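Local coordinates for FAD-binding PCMH-type domain-containing protein (Gibberella zeae, PDB 6YJO), which binds FAD, held by two covalent attachments, and probably oxidises oligosaccharides as a member of the oxygen-dependent FAD-linked oxidoreductase family, at residues I384-G389 with K415-Q420; G258-Q263 with L355-V360; K271-Q276 with G288-T293; A216-G221 with I406-P411; F345-L350 with Q420-G425. One frame throughout, in Å; residues are numbered along the deposited sequence.

Contact 1: I384-G389 with K415-Q420; sequences IDLFGG and KLLLWQ
In Ile384 chi2 (-174°) puts CD1 anti to CA, and in Trp419 chi1 (-55°) puts CG anti to the carbonyl carbon. CD1 lies over the indole face, 3.8 Å from the centroid of the six-membered ring, a CH-pi contact. The CG2 branch covers the same ring system. The two residues form a non-hydrogen-bonded pair between antiparallel strands 380-386 and 417-423, inside the large antiparallel sheet. The indole NE1 bonds to Thr352 OG1. Leu386 and Leu417 lie side by side, CD2 to CD2 at 3.8 Å, on the same face as Ile384 and Trp419. On the other face Asp385 lies alongside Leu418 and sends OD1 to Gln276. Just past the strand, Phe387 CD1 packs on Leu418 CB and its ring meets that of Tyr176, an FAD-binding residue. Leu416 and Leu417 make a classic beta bulge opposite Thr352. At the bulge Leu416 O takes two donors from the same face of its plane, Phe387 N at 2.9 Å and Gly388 N at 3.1 Å. Past the strand ends one water carries the pairing on, accepting from Gly389 N (3.1 Å) and donating to Lys415 O (2.9 Å).

Contact 2: G258-Q263 with L355-V360; sequences GLLAMQ and LTRNQV
Leu260, on helix 252-268, reaches into the start of helix 357-371, where Thr356 and Gln359 form a capping box. CB already points toward that helix, and chi1 (-76°) puts CG anti to the carbonyl carbon. CG is the first atom to touch, grazing Val360 CG2. The two methyls then part. CD2 settles on Val360 CG2 at 3.8 Å and lies near Leu355 O; CD1 goes over one face of the Arg357 guanidinium, off toward its rim, and comes within 3.3 Å of NH2. Leu260 and the arginine cross at about a right angle, and Arg357 NH2 is held by a salt bridge to Glu257 of helix 252-268, the helix of Leu260. One residue back, Leu259 CB rests on Val360 CG1 (3.8 Å), joining the two helices by apolar packing well away from the flavin. The polar part comes one turn on from Leu260. Gln263 grips both backbone groups of Leu355, just ahead of the cap: OE1 accepts from Leu355 N on a lone pair at a short 2.6 Å, and NE2 gives a nearly straight bond (176°) to Leu355 O, 2.8 Å away and in the plane of the amide.

Contact 3: K271-Q276 with G288-T293; sequences KELNMQ and GVYYGT
Asn274 and Val289 are a hydrogen-bonded antiparallel pair, with backbone bonds Asn274 N to Val289 O and Val289 N to Asn274 O both at 2.8 Å. Where the strands give out, Tyr291 N still reaches Glu272 O at 3.1 Å, although Tyr291 is already the centre of an inverse gamma turn. At the other end Gly288 lies so close that its CA is 3.0 Å from Asn274 O, a CA-H...O contact at a place where a CB would run into that oxygen.

Among the polar side chains, Asn274 ND2 makes a weak 3.4 Å bond to Val289 O, its stronger partner being Thr182. The same nitrogen stands 3.3 Å from Tyr291 CE2, with amide and ring planes 76° apart, and the hydroxyl of that tyrosine is bonded to Phe178 O. These residues belong to the beta hairpin of strands 273-280 and 283-290, part of the same large antiparallel sheet that carries strand 380-386, the next neighbour of 273-280.

Among the apolar contacts, Leu273 CB meets the edge of the Tyr290 ring, in its plane, 3.9 Å from CD1, and Glu272 CB touches CE1 of the same ring. CG anti to the backbone N (chi1 -176°) starts the Tyr290 ring out beside Leu273 and Glu272. The Tyr291 ring has Val289 CG1 over one face, 3.6 Å above the plane and offset toward the rim.

Contact 4: A216-G221 with I406-P411; sequences ALRGAG and INSAFP
The guanidinium of Arg218 is met at its edge by Asn407 O: NH1 donates to it across 2.9 Å, with the oxygen 26° out of the guanidinium plane while the nitrogen lies in the carbonyl plane, on a lone pair. Ile406 CD1 comes obliquely to the same group and rests against Arg218 CD at 3.9 Å. The arginine chain is extended from CG to NE, which carries the charged end alongside Asn407. There NH1 also forms a salt bridge with Asp207 and NH2 bonds to Phe190 O, while Asn407 ND2 goes to Tyr211 O and to Asp207 as well. The Phe410 ring heads away from Arg218, and its side chain comes within about 4 Å of that of Tyr457, an FAD-binding residue.

The other focus is the carbonyl O of Arg218, the central residue of an inverse gamma turn. Ser408 has OG anti to its backbone N (chi1 180°) and donates to that carbonyl over a short 2.6 Å. Two further donors converge on the same oxygen, Ala409 N at 3.3 Å and Phe410 N at 3.4 Å, but both bonds are weak. Gly219, the last residue of the turn, has no CB to press against Phe410 N.

Helix 211-220 is thus tied to the long loop between strands 380-386 and 417-423. Trp215, from the same helix, also touches Asn407 and Ala409, while helix 479-489 packs on Ala216 through Leu482 and Leu485.

Contact 5: F345-L350 with Q420-G425; sequences FYSTSL and QFSDHG
Phe345-Leu350 and Gln420-Gly425 run antiparallel, their strand axes 4.5 Å apart, with hydrogen-bonded pairs Tyr346–Asp423 and Thr348–Phe421 on either side of the non-hydrogen-bonded pair Ser347–Ser422. The Thr348 pair is tight, with Phe421 N to Thr348 O at 2.6 Å and Thr348 N to Phe421 O at 2.7 Å. The two serines link their side chains, OG of Ser347 to OG of Ser422, at 2.7 Å. On the opposite face Thr348 CG2 packs on Phe421 CB at 3.6 Å, and Leu350 CD1 touches CZ at the edge of the Phe421 ring (3.7 Å). Asp462 accepts from the Tyr346 and Thr348 hydroxyls. Phe345 CB lies over one face of the His424 ring, 3.4 Å from its centroid; chi1 (62°) then puts CG in the crowded position between the backbone N and the carbonyl carbon. The rings themselves are close to parallel (20°) but slid so far that they barely overlap. The Phe345 side chain lies close to the FAD. Helix 431-446 covers the face of Tyr346, Thr348 and Leu350, and strand 346-352 is the outermost in the sheet within this chain, with 417-423 separating it from 380-386.

Contacts 3, 1 and 5 follow one another across a single antiparallel sheet. Contacts 3 and 1 meet where Leu386 N lies 3.0 Å from Met275 O; contacts 1 and 5 share Gln420, and Trp419 N lies 2.8 Å from Leu350 O. Contact 2 packs against contact 1, Trp419 CZ2 meeting Leu355 CD1 at 3.7 Å, and its helices cover the sheet face that carries Ile384 and Leu386. The loop of contact 4 touches contact 1 ring to ring, Phe387 CZ to Phe410 CZ at 3.8 Å. The flavin lies on the opposite sheet face, the one carrying Leu418: of the five contacts, Leu418 comes to about 5 Å from it, side chain to ligand, as does Phe345, with Phe410 at about 9 Å.

Contact 1: I384-G389 with K415-Q420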
# COMPACT_ATOMS: atom_id res chain seq x y z
N ILE A 384 -10.31 8.91 -3.98
CA ILE A 384 -10.07 8.68 -5.40
C ILE A 384 -8.82 9.47 -5.77
O ILE A 384 -8.87 10.68 -5.98
CB ILE A 384 -11.26 9.11 -6.27
CG1 ILE A 384 -12.57 8.76 -5.58
CG2 ILE A 384 -11.19 8.44 -7.63
CD1 ILE A 384 -13.80 9.02 -6.43
N ASP A 385 -7.68 8.78 -5.86
CA ASP A 385 -6.44 9.41 -6.27
C ASP A 385 -6.39 9.53 -7.79
O ASP A 385 -6.87 8.65 -8.51
CB ASP A 385 -5.24 8.60 -5.79
CG ASP A 385 -5.09 8.62 -4.28
OD1 ASP A 385 -4.66 9.67 -3.74
OD2 ASP A 385 -5.39 7.60 -3.64
N LEU A 386 -5.82 10.63 -8.27
CA LEU A 386 -5.45 10.73 -9.68
C LEU A 386 -4.14 9.98 -9.85
O LEU A 386 -3.09 10.43 -9.39
CB LEU A 386 -5.36 12.19 -10.10
CG LEU A 386 -6.63 13.02 -9.87
CD1 LEU A 386 -6.57 14.34 -10.63
CD2 LEU A 386 -7.89 12.23 -10.25
N PHE A 387 -4.20 8.83 -10.52
CA PHE A 387 -3.18 7.80 -10.46
C PHE A 387 -2.28 7.75 -11.69
O PHE A 387 -1.06 7.70 -11.56
CB PHE A 387 -3.85 6.44 -10.26
CG PHE A 387 -2.90 5.29 -10.12
CD1 PHE A 387 -2.36 4.97 -8.89
CD2 PHE A 387 -2.57 4.52 -11.22
CE1 PHE A 387 -1.49 3.90 -8.76
CE2 PHE A 387 -1.70 3.46 -11.09
CZ PHE A 387 -1.17 3.15 -9.86
N GLY A 388 -2.87 7.72 -12.88
CA GLY A 388 -2.11 7.52 -14.10
C GLY A 388 -2.26 8.63 -15.12
O GLY A 388 -2.44 9.80 -14.77
N GLY A 389 -2.20 8.27 -16.40
CA GLY A 389 -2.29 9.23 -17.48
C GLY A 389 -0.92 9.59 -18.04
O GLY A 389 0.12 9.16 -17.54
N LYS A 415 -4.09 2.08 -15.70
CA LYS A 415 -5.27 2.61 -15.04
C LYS A 415 -5.09 4.10 -14.77
O LYS A 415 -3.98 4.63 -14.69
CB LYS A 415 -5.54 1.86 -13.74
CG LYS A 415 -5.62 0.34 -13.89
CD LYS A 415 -6.67 -0.07 -14.92
CE LYS A 415 -6.79 -1.59 -15.01
NZ LYS A 415 -5.50 -2.23 -15.42
N LEU A 416 -6.22 4.79 -14.62
CA LEU A 416 -6.21 6.23 -14.38
C LEU A 416 -6.54 6.61 -12.95
O LEU A 416 -5.97 7.58 -12.44
CB LEU A 416 -7.20 6.92 -15.31
CG LEU A 416 -7.32 8.44 -15.18
CD1 LEU A 416 -6.02 9.12 -15.57
CD2 LEU A 416 -8.47 8.96 -16.02
N LEU A 417 -7.42 5.86 -12.28
CA LEU A 417 -7.96 6.25 -10.99
C LEU A 417 -7.74 5.16 -9.96
O LEU A 417 -7.94 3.97 -10.25
CB LEU A 417 -9.46 6.55 -11.10
CG LEU A 417 -9.85 7.64 -12.10
CD1 LEU A 417 -11.36 7.75 -12.21
CD2 LEU A 417 -9.22 8.99 -11.72
N LEU A 418 -7.32 5.55 -8.76
CA LEU A 418 -7.11 4.64 -7.64
C LEU A 418 -8.17 4.93 -6.59
O LEU A 418 -8.04 5.87 -5.80
CB LEU A 418 -5.70 4.79 -7.06
CG LEU A 418 -5.47 4.09 -5.72
CD1 LEU A 418 -5.72 2.59 -5.84
CD2 LEU A 418 -4.07 4.37 -5.18
N TRP A 419 -9.22 4.11 -6.58
CA TRP A 419 -10.28 4.25 -5.59
C TRP A 419 -9.94 3.50 -4.32
O TRP A 419 -9.36 2.41 -4.37
CB TRP A 419 -11.60 3.72 -6.15
CG TRP A 419 -12.04 4.32 -7.45
CD1 TRP A 419 -11.39 4.27 -8.65
CD2 TRP A 419 -13.27 5.02 -7.70
NE1 TRP A 419 -12.12 4.91 -9.62
CE2 TRP A 419 -13.28 5.38 -9.06
CE3 TRP A 419 -14.35 5.39 -6.89
CZ2 TRP A 419 -14.33 6.09 -9.64
CZ3 TRP A 419 -15.40 6.09 -7.47
CH2 TRP A 419 -15.38 6.43 -8.83
N GLN A 420 -10.30 4.08 -3.18
CA GLN A 420 -10.31 3.35 -1.92
C GLN A 420 -11.64 3.58 -1.23
O GLN A 420 -12.09 4.73 -1.11
CB GLN A 420 -9.16 3.77 -1.00
CG GLN A 420 -9.00 2.83 0.19
CD GLN A 420 -7.96 3.29 1.19
OE1 GLN A 420 -7.58 2.54 2.09
NE2 GLN A 420 -7.50 4.53 1.04
O HOH W 1 -2.36 5.26 -17.07

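Contact 2: G258-Q263 with L355-V360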
# COMPACT_ATOMS: atom_id res chain seq x y z
N GLY A 258 -18.69 17.04 -11.56
CA GLY A 258 -17.41 17.29 -10.93
C GLY A 258 -16.43 16.14 -11.10
O GLY A 258 -15.24 16.36 -11.33
N LEU A 259 -16.92 14.90 -10.99
CA LEU A 259 -16.04 13.75 -11.15
C LEU A 259 -15.62 13.58 -12.61
O LEU A 259 -14.48 13.20 -12.89
CB LEU A 259 -16.73 12.49 -10.63
CG LEU A 259 -16.85 12.45 -9.10
CD1 LEU A 259 -17.88 11.43 -8.65
CD2 LEU A 259 -15.49 12.16 -8.46
N LEU A 260 -16.53 13.86 -13.55
CA LEU A 260 -16.16 13.82 -14.96
C LEU A 260 -15.14 14.90 -15.28
O LEU A 260 -14.23 14.68 -16.10
CB LEU A 260 -17.41 13.98 -15.83
CG LEU A 260 -18.28 12.73 -15.93
CD1 LEU A 260 -19.69 13.08 -16.41
CD2 LEU A 260 -17.64 11.70 -16.86
N ALA A 261 -15.24 16.06 -14.64
CA ALA A 261 -14.26 17.12 -14.87
C ALA A 261 -12.90 16.74 -14.30
O ALA A 261 -11.87 17.17 -14.84
CB ALA A 261 -14.75 18.43 -14.25
N MET A 262 -12.87 15.94 -13.24
CA MET A 262 -11.60 15.54 -12.65
C MET A 262 -10.88 14.51 -13.51
O MET A 262 -9.65 14.52 -13.58
CB MET A 262 -11.82 14.98 -11.25
CG MET A 262 -11.72 16.02 -10.15
SD MET A 262 -11.89 15.29 -8.51
CE MET A 262 -10.48 14.20 -8.47
N GLN A 263 -11.62 13.60 -14.14
CA GLN A 263 -11.01 12.66 -15.07
C GLN A 263 -10.24 13.40 -16.15
O GLN A 263 -9.09 13.07 -16.45
CB GLN A 263 -12.07 11.76 -15.71
CG GLN A 263 -12.97 11.04 -14.71
CD GLN A 263 -13.65 9.83 -15.33
OE1 GLN A 263 -13.42 8.69 -14.90
NE2 GLN A 263 -14.49 10.06 -16.33
N LEU A 355 -14.00 6.54 -16.19
CA LEU A 355 -15.40 6.13 -16.20
C LEU A 355 -16.18 6.87 -17.29
O LEU A 355 -15.89 8.02 -17.62
CB LEU A 355 -16.05 6.39 -14.84
CG LEU A 355 -15.89 5.33 -13.75
CD1 LEU A 355 -14.44 5.21 -13.28
CD2 LEU A 355 -16.81 5.66 -12.58
N THR A 356 -17.18 6.19 -17.84
CA THR A 356 -18.11 6.80 -18.78
C THR A 356 -19.12 7.68 -18.04
O THR A 356 -19.29 7.56 -16.83
CB THR A 356 -18.84 5.73 -19.58
OG1 THR A 356 -19.72 5.01 -18.71
CG2 THR A 356 -17.86 4.76 -20.22
N ARG A 357 -19.80 8.55 -18.80
CA ARG A 357 -20.83 9.39 -18.20
C ARG A 357 -21.81 8.57 -17.38
O ARG A 357 -22.13 8.92 -16.24
CB ARG A 357 -21.58 10.16 -19.29
CG ARG A 357 -22.81 10.91 -18.76
CD ARG A 357 -23.17 12.12 -19.61
NE ARG A 357 -22.19 13.20 -19.49
CZ ARG A 357 -22.21 14.13 -18.54
NH1 ARG A 357 -23.17 14.15 -17.62
NH2 ARG A 357 -21.27 15.07 -18.51
N ASN A 358 -22.27 7.45 -17.93
CA ASN A 358 -23.29 6.64 -17.27
C ASN A 358 -22.73 5.85 -16.09
O ASN A 358 -23.48 5.55 -15.16
CB ASN A 358 -23.93 5.68 -18.28
CG ASN A 358 -24.47 6.41 -19.50
OD1 ASN A 358 -24.01 6.19 -20.62
ND2 ASN A 358 -25.45 7.28 -19.29
N GLN A 359 -21.43 5.53 -16.11
CA GLN A 359 -20.81 4.88 -14.97
C GLN A 359 -20.69 5.85 -13.79
O GLN A 359 -20.96 5.47 -12.65
CB GLN A 359 -19.44 4.33 -15.37
CG GLN A 359 -19.52 2.96 -16.01
CD GLN A 359 -18.39 2.71 -17.00
OE1 GLN A 359 -17.37 3.39 -16.97
NE2 GLN A 359 -18.59 1.74 -17.89
N VAL A 360 -20.30 7.10 -14.06
CA VAL A 360 -20.22 8.09 -12.99
C VAL A 360 -21.61 8.39 -12.44
O VAL A 360 -21.76 8.71 -11.26
CB VAL A 360 -19.54 9.38 -13.50
CG1 VAL A 360 -19.35 10.37 -12.36
CG2 VAL A 360 -18.20 9.05 -14.14

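Contact 3: K271-Q276 with G288-T293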
# COMPACT_ATOMS: atom_id res chain seq x y z
N LYS A 271 2.83 17.23 -14.13
CA LYS A 271 3.30 16.16 -13.27
C LYS A 271 3.68 16.66 -11.88
O LYS A 271 3.74 15.86 -10.94
CB LYS A 271 4.48 15.43 -13.91
CG LYS A 271 5.81 16.16 -13.81
CD LYS A 271 6.88 15.45 -14.63
CE LYS A 271 8.16 16.26 -14.69
NZ LYS A 271 7.94 17.58 -15.35
N GLU A 272 3.94 17.96 -11.73
CA GLU A 272 4.19 18.53 -10.41
C GLU A 272 2.98 18.47 -9.50
O GLU A 272 3.11 18.75 -8.30
CB GLU A 272 4.65 19.99 -10.54
CG GLU A 272 6.13 20.17 -10.88
CD GLU A 272 6.41 20.03 -12.37
OE1 GLU A 272 5.44 19.94 -13.15
OE2 GLU A 272 7.60 20.00 -12.75
N LEU A 273 1.81 18.12 -10.02
CA LEU A 273 0.55 18.18 -9.29
C LEU A 273 0.12 16.79 -8.86
O LEU A 273 0.10 15.86 -9.68
CB LEU A 273 -0.53 18.83 -10.16
CG LEU A 273 -1.93 18.97 -9.58
CD1 LEU A 273 -1.96 19.95 -8.41
CD2 LEU A 273 -2.89 19.40 -10.67
N ASN A 274 -0.23 16.64 -7.59
CA ASN A 274 -0.71 15.39 -7.01
C ASN A 274 -2.04 15.65 -6.32
O ASN A 274 -2.15 16.59 -5.54
CB ASN A 274 0.31 14.82 -6.02
CG ASN A 274 1.65 14.52 -6.67
OD1 ASN A 274 1.93 13.39 -7.05
ND2 ASN A 274 2.50 15.55 -6.80
N MET A 275 -3.04 14.81 -6.61
CA MET A 275 -4.40 15.11 -6.18
C MET A 275 -5.15 13.84 -5.81
O MET A 275 -4.90 12.77 -6.37
CB MET A 275 -5.17 15.85 -7.29
CG MET A 275 -6.11 16.92 -6.77
SD MET A 275 -6.72 17.98 -8.09
CE MET A 275 -8.02 16.96 -8.76
N GLN A 276 -6.08 13.99 -4.87
CA GLN A 276 -7.13 13.01 -4.59
C GLN A 276 -8.38 13.78 -4.18
O GLN A 276 -8.33 14.99 -3.93
CB GLN A 276 -6.69 12.02 -3.50
CG GLN A 276 -6.93 12.49 -2.07
CD GLN A 276 -6.40 11.52 -1.02
OE1 GLN A 276 -6.42 11.83 0.18
NE2 GLN A 276 -5.95 10.35 -1.44
N GLY A 288 -4.49 17.78 -2.17
CA GLY A 288 -3.30 17.23 -2.79
C GLY A 288 -2.06 18.03 -2.47
O GLY A 288 -2.03 18.78 -1.50
N VAL A 289 -1.03 17.85 -3.31
CA VAL A 289 0.26 18.50 -3.12
C VAL A 289 0.79 18.93 -4.48
O VAL A 289 0.81 18.14 -5.43
CB VAL A 289 1.28 17.58 -2.42
CG1 VAL A 289 2.65 18.26 -2.39
CG2 VAL A 289 0.82 17.22 -1.01
N TYR A 290 1.24 20.18 -4.57
CA TYR A 290 1.90 20.71 -5.76
C TYR A 290 3.33 21.07 -5.39
O TYR A 290 3.55 21.95 -4.55
CB TYR A 290 1.15 21.93 -6.31
CG TYR A 290 1.74 22.47 -7.60
CD1 TYR A 290 1.38 21.92 -8.83
CD2 TYR A 290 2.64 23.52 -7.60
CE1 TYR A 290 1.91 22.40 -10.01
CE2 TYR A 290 3.18 24.02 -8.78
CZ TYR A 290 2.81 23.46 -9.98
OH TYR A 290 3.33 23.94 -11.15
N TYR A 291 4.29 20.40 -6.01
CA TYR A 291 5.70 20.68 -5.77
C TYR A 291 6.08 21.91 -6.59
O TYR A 291 6.55 21.82 -7.72
CB TYR A 291 6.56 19.46 -6.09
CG TYR A 291 6.17 18.29 -5.22
CD1 TYR A 291 6.49 18.28 -3.86
CD2 TYR A 291 5.46 17.21 -5.73
CE1 TYR A 291 6.12 17.23 -3.05
CE2 TYR A 291 5.09 16.15 -4.92
CZ TYR A 291 5.43 16.16 -3.59
OH TYR A 291 5.07 15.11 -2.77
N GLY A 292 5.86 23.07 -5.98
CA GLY A 292 6.04 24.34 -6.66
C GLY A 292 5.43 25.45 -5.83
O GLY A 292 5.04 25.24 -4.68
N THR A 293 5.34 26.62 -6.45
CA THR A 293 4.86 27.81 -5.74
C THR A 293 3.33 27.86 -5.76
O THR A 293 2.66 27.23 -6.57
CB THR A 293 5.43 29.08 -6.37
OG1 THR A 293 4.85 29.28 -7.67
CG2 THR A 293 6.94 28.97 -6.51

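Contact 4: A216-G221 with I406-P411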
# COMPACT_ATOMS: atom_id res chain seq x y z
N ALA A 216 8.86 -10.10 -9.64
CA ALA A 216 7.76 -10.44 -8.73
C ALA A 216 7.81 -9.58 -7.47
O ALA A 216 6.77 -9.21 -6.92
CB ALA A 216 7.81 -11.92 -8.37
N LEU A 217 9.01 -9.25 -6.99
CA LEU A 217 9.13 -8.42 -5.80
C LEU A 217 8.55 -7.03 -6.03
O LEU A 217 8.04 -6.41 -5.08
CB LEU A 217 10.59 -8.32 -5.36
CG LEU A 217 11.23 -9.63 -4.91
CD1 LEU A 217 12.61 -9.40 -4.31
CD2 LEU A 217 10.34 -10.36 -3.90
N ARG A 218 8.61 -6.53 -7.26
CA ARG A 218 7.99 -5.24 -7.60
C ARG A 218 6.50 -5.46 -7.87
O ARG A 218 6.00 -5.29 -8.98
CB ARG A 218 8.67 -4.61 -8.82
CG ARG A 218 10.11 -4.17 -8.61
CD ARG A 218 10.57 -3.30 -9.78
NE ARG A 218 11.99 -2.96 -9.69
CZ ARG A 218 12.97 -3.67 -10.24
NH1 ARG A 218 12.72 -4.77 -10.92
NH2 ARG A 218 14.23 -3.26 -10.10
N GLY A 219 5.78 -5.82 -6.81
CA GLY A 219 4.34 -5.90 -6.92
C GLY A 219 3.65 -6.98 -6.10
O GLY A 219 2.51 -6.79 -5.65
N ALA A 220 4.32 -8.11 -5.89
CA ALA A 220 3.69 -9.25 -5.25
C ALA A 220 4.72 -10.05 -4.46
O ALA A 220 4.65 -11.28 -4.37
CB ALA A 220 3.01 -10.15 -6.29
N GLY A 221 5.68 -9.35 -3.85
CA GLY A 221 6.79 -10.02 -3.19
C GLY A 221 6.44 -10.67 -1.87
O GLY A 221 7.26 -11.45 -1.36
N ILE A 406 10.01 -0.51 -16.93
CA ILE A 406 10.36 -1.11 -15.65
C ILE A 406 10.00 -2.59 -15.66
O ILE A 406 8.99 -3.00 -16.25
CB ILE A 406 9.68 -0.38 -14.48
CG1 ILE A 406 10.18 -0.93 -13.14
CG2 ILE A 406 8.16 -0.49 -14.58
CD1 ILE A 406 9.65 -0.19 -11.93
N ASN A 407 10.83 -3.39 -15.00
CA ASN A 407 10.64 -4.83 -14.86
C ASN A 407 9.80 -5.05 -13.60
O ASN A 407 10.32 -5.21 -12.50
CB ASN A 407 11.98 -5.55 -14.77
CG ASN A 407 11.84 -7.05 -14.64
OD1 ASN A 407 10.97 -7.66 -15.26
ND2 ASN A 407 12.72 -7.66 -13.85
N SER A 408 8.48 -5.07 -13.77
CA SER A 408 7.59 -5.09 -12.62
C SER A 408 6.31 -5.85 -12.95
O SER A 408 5.75 -5.69 -14.04
CB SER A 408 7.24 -3.67 -12.16
OG SER A 408 6.37 -3.70 -11.05
N ALA A 409 5.86 -6.67 -12.00
CA ALA A 409 4.62 -7.41 -12.16
C ALA A 409 3.38 -6.55 -11.95
O ALA A 409 2.29 -6.97 -12.35
CB ALA A 409 4.60 -8.60 -11.20
N PHE A 410 3.52 -5.38 -11.33
CA PHE A 410 2.40 -4.49 -11.09
C PHE A 410 1.66 -4.21 -12.40
O PHE A 410 2.29 -3.73 -13.36
CB PHE A 410 2.88 -3.18 -10.47
CG PHE A 410 1.77 -2.23 -10.11
CD1 PHE A 410 1.09 -2.35 -8.91
CD2 PHE A 410 1.40 -1.20 -10.97
CE1 PHE A 410 0.07 -1.49 -8.57
CE2 PHE A 410 0.38 -0.33 -10.64
CZ PHE A 410 -0.28 -0.47 -9.44
N PRO A 411 0.36 -4.47 -12.48
CA PRO A 411 -0.32 -4.49 -13.78
C PRO A 411 -1.11 -3.24 -14.14
O PRO A 411 -1.62 -3.15 -15.26
CB PRO A 411 -1.26 -5.69 -13.63
CG PRO A 411 -1.69 -5.59 -12.18
CD PRO A 411 -0.51 -5.01 -11.41

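Contact 5: F345-L350 with Q420-G425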
# COMPACT_ATOMS: atom_id res chain seq x y z
N PHE A 345 -11.78 -1.72 11.03
CA PHE A 345 -12.29 -1.18 9.77
C PHE A 345 -12.36 -2.29 8.74
O PHE A 345 -11.81 -3.38 8.92
CB PHE A 345 -11.40 -0.05 9.27
CG PHE A 345 -10.00 -0.49 8.95
CD1 PHE A 345 -9.04 -0.56 9.95
CD2 PHE A 345 -9.64 -0.87 7.67
CE1 PHE A 345 -7.76 -0.99 9.68
CE2 PHE A 345 -8.36 -1.30 7.38
CZ PHE A 345 -7.41 -1.36 8.39
N TYR A 346 -13.05 -1.99 7.63
CA TYR A 346 -13.04 -2.81 6.43
C TYR A 346 -12.93 -1.89 5.22
O TYR A 346 -13.61 -0.86 5.17
CB TYR A 346 -14.30 -3.68 6.33
CG TYR A 346 -14.54 -4.23 4.94
CD1 TYR A 346 -13.68 -5.18 4.39
CD2 TYR A 346 -15.62 -3.81 4.18
CE1 TYR A 346 -13.90 -5.69 3.12
CE2 TYR A 346 -15.85 -4.32 2.91
CZ TYR A 346 -14.98 -5.26 2.39
OH TYR A 346 -15.18 -5.77 1.13
N SER A 347 -12.08 -2.26 4.26
CA SER A 347 -11.83 -1.41 3.11
C SER A 347 -11.76 -2.25 1.83
O SER A 347 -11.60 -3.47 1.86
CB SER A 347 -10.53 -0.61 3.26
OG SER A 347 -10.61 0.29 4.35
N THR A 348 -11.88 -1.54 0.71
CA THR A 348 -11.71 -2.14 -0.61
C THR A 348 -11.26 -1.03 -1.56
O THR A 348 -11.24 0.15 -1.20
CB THR A 348 -13.00 -2.80 -1.10
OG1 THR A 348 -12.77 -3.44 -2.36
CG2 THR A 348 -14.13 -1.78 -1.23
N SER A 349 -10.90 -1.43 -2.78
CA SER A 349 -10.27 -0.52 -3.72
C SER A 349 -10.79 -0.77 -5.13
O SER A 349 -11.52 -1.73 -5.39
CB SER A 349 -8.74 -0.66 -3.71
OG SER A 349 -8.37 -2.00 -4.02
N LEU A 350 -10.40 0.12 -6.04
CA LEU A 350 -10.59 -0.07 -7.47
C LEU A 350 -9.43 0.60 -8.19
O LEU A 350 -8.88 1.60 -7.72
CB LEU A 350 -11.92 0.50 -7.97
CG LEU A 350 -13.19 -0.30 -7.67
CD1 LEU A 350 -14.41 0.48 -8.15
CD2 LEU A 350 -13.13 -1.67 -8.33
N GLN A 420 -10.30 4.08 -3.18
CA GLN A 420 -10.31 3.35 -1.92
C GLN A 420 -11.64 3.58 -1.23
O GLN A 420 -12.09 4.73 -1.11
CB GLN A 420 -9.16 3.77 -1.00
CG GLN A 420 -9.00 2.83 0.19
CD GLN A 420 -7.96 3.29 1.19
OE1 GLN A 420 -7.58 2.54 2.09
NE2 GLN A 420 -7.50 4.53 1.04
N PHE A 421 -12.28 2.50 -0.81
CA PHE A 421 -13.52 2.55 -0.05
C PHE A 421 -13.22 2.05 1.35
O PHE A 421 -12.71 0.93 1.51
CB PHE A 421 -14.61 1.70 -0.70
CG PHE A 421 -14.75 1.91 -2.18
CD1 PHE A 421 -13.84 1.34 -3.06
CD2 PHE A 421 -15.81 2.62 -2.70
CE1 PHE A 421 -13.97 1.52 -4.43
CE2 PHE A 421 -15.95 2.80 -4.07
CZ PHE A 421 -15.03 2.24 -4.93
N SER A 422 -13.51 2.86 2.36
CA SER A 422 -13.29 2.47 3.75
C SER A 422 -14.57 2.63 4.56
O SER A 422 -15.48 3.39 4.21
CB SER A 422 -12.17 3.30 4.39
OG SER A 422 -10.91 2.95 3.83
N ASP A 423 -14.64 1.87 5.65
CA ASP A 423 -15.73 1.95 6.61
C ASP A 423 -15.15 1.70 7.99
O ASP A 423 -14.53 0.65 8.21
CB ASP A 423 -16.84 0.95 6.28
CG ASP A 423 -17.94 0.92 7.33
OD1 ASP A 423 -17.64 0.67 8.52
OD2 ASP A 423 -19.11 1.15 6.97
N HIS A 424 -15.34 2.64 8.90
CA HIS A 424 -14.82 2.49 10.25
C HIS A 424 -15.97 2.51 11.24
O HIS A 424 -15.99 3.34 12.17
CB HIS A 424 -13.78 3.57 10.55
CG HIS A 424 -12.53 3.47 9.72
ND1 HIS A 424 -11.30 3.17 10.25
CD2 HIS A 424 -12.34 3.62 8.39
CE1 HIS A 424 -10.40 3.14 9.29
NE2 HIS A 424 -11.00 3.41 8.14
N GLY A 425 -16.94 1.62 11.05
CA GLY A 425 -18.07 1.54 11.95
C GLY A 425 -18.05 0.30 12.81
O GLY A 425 -16.98 -0.14 13.24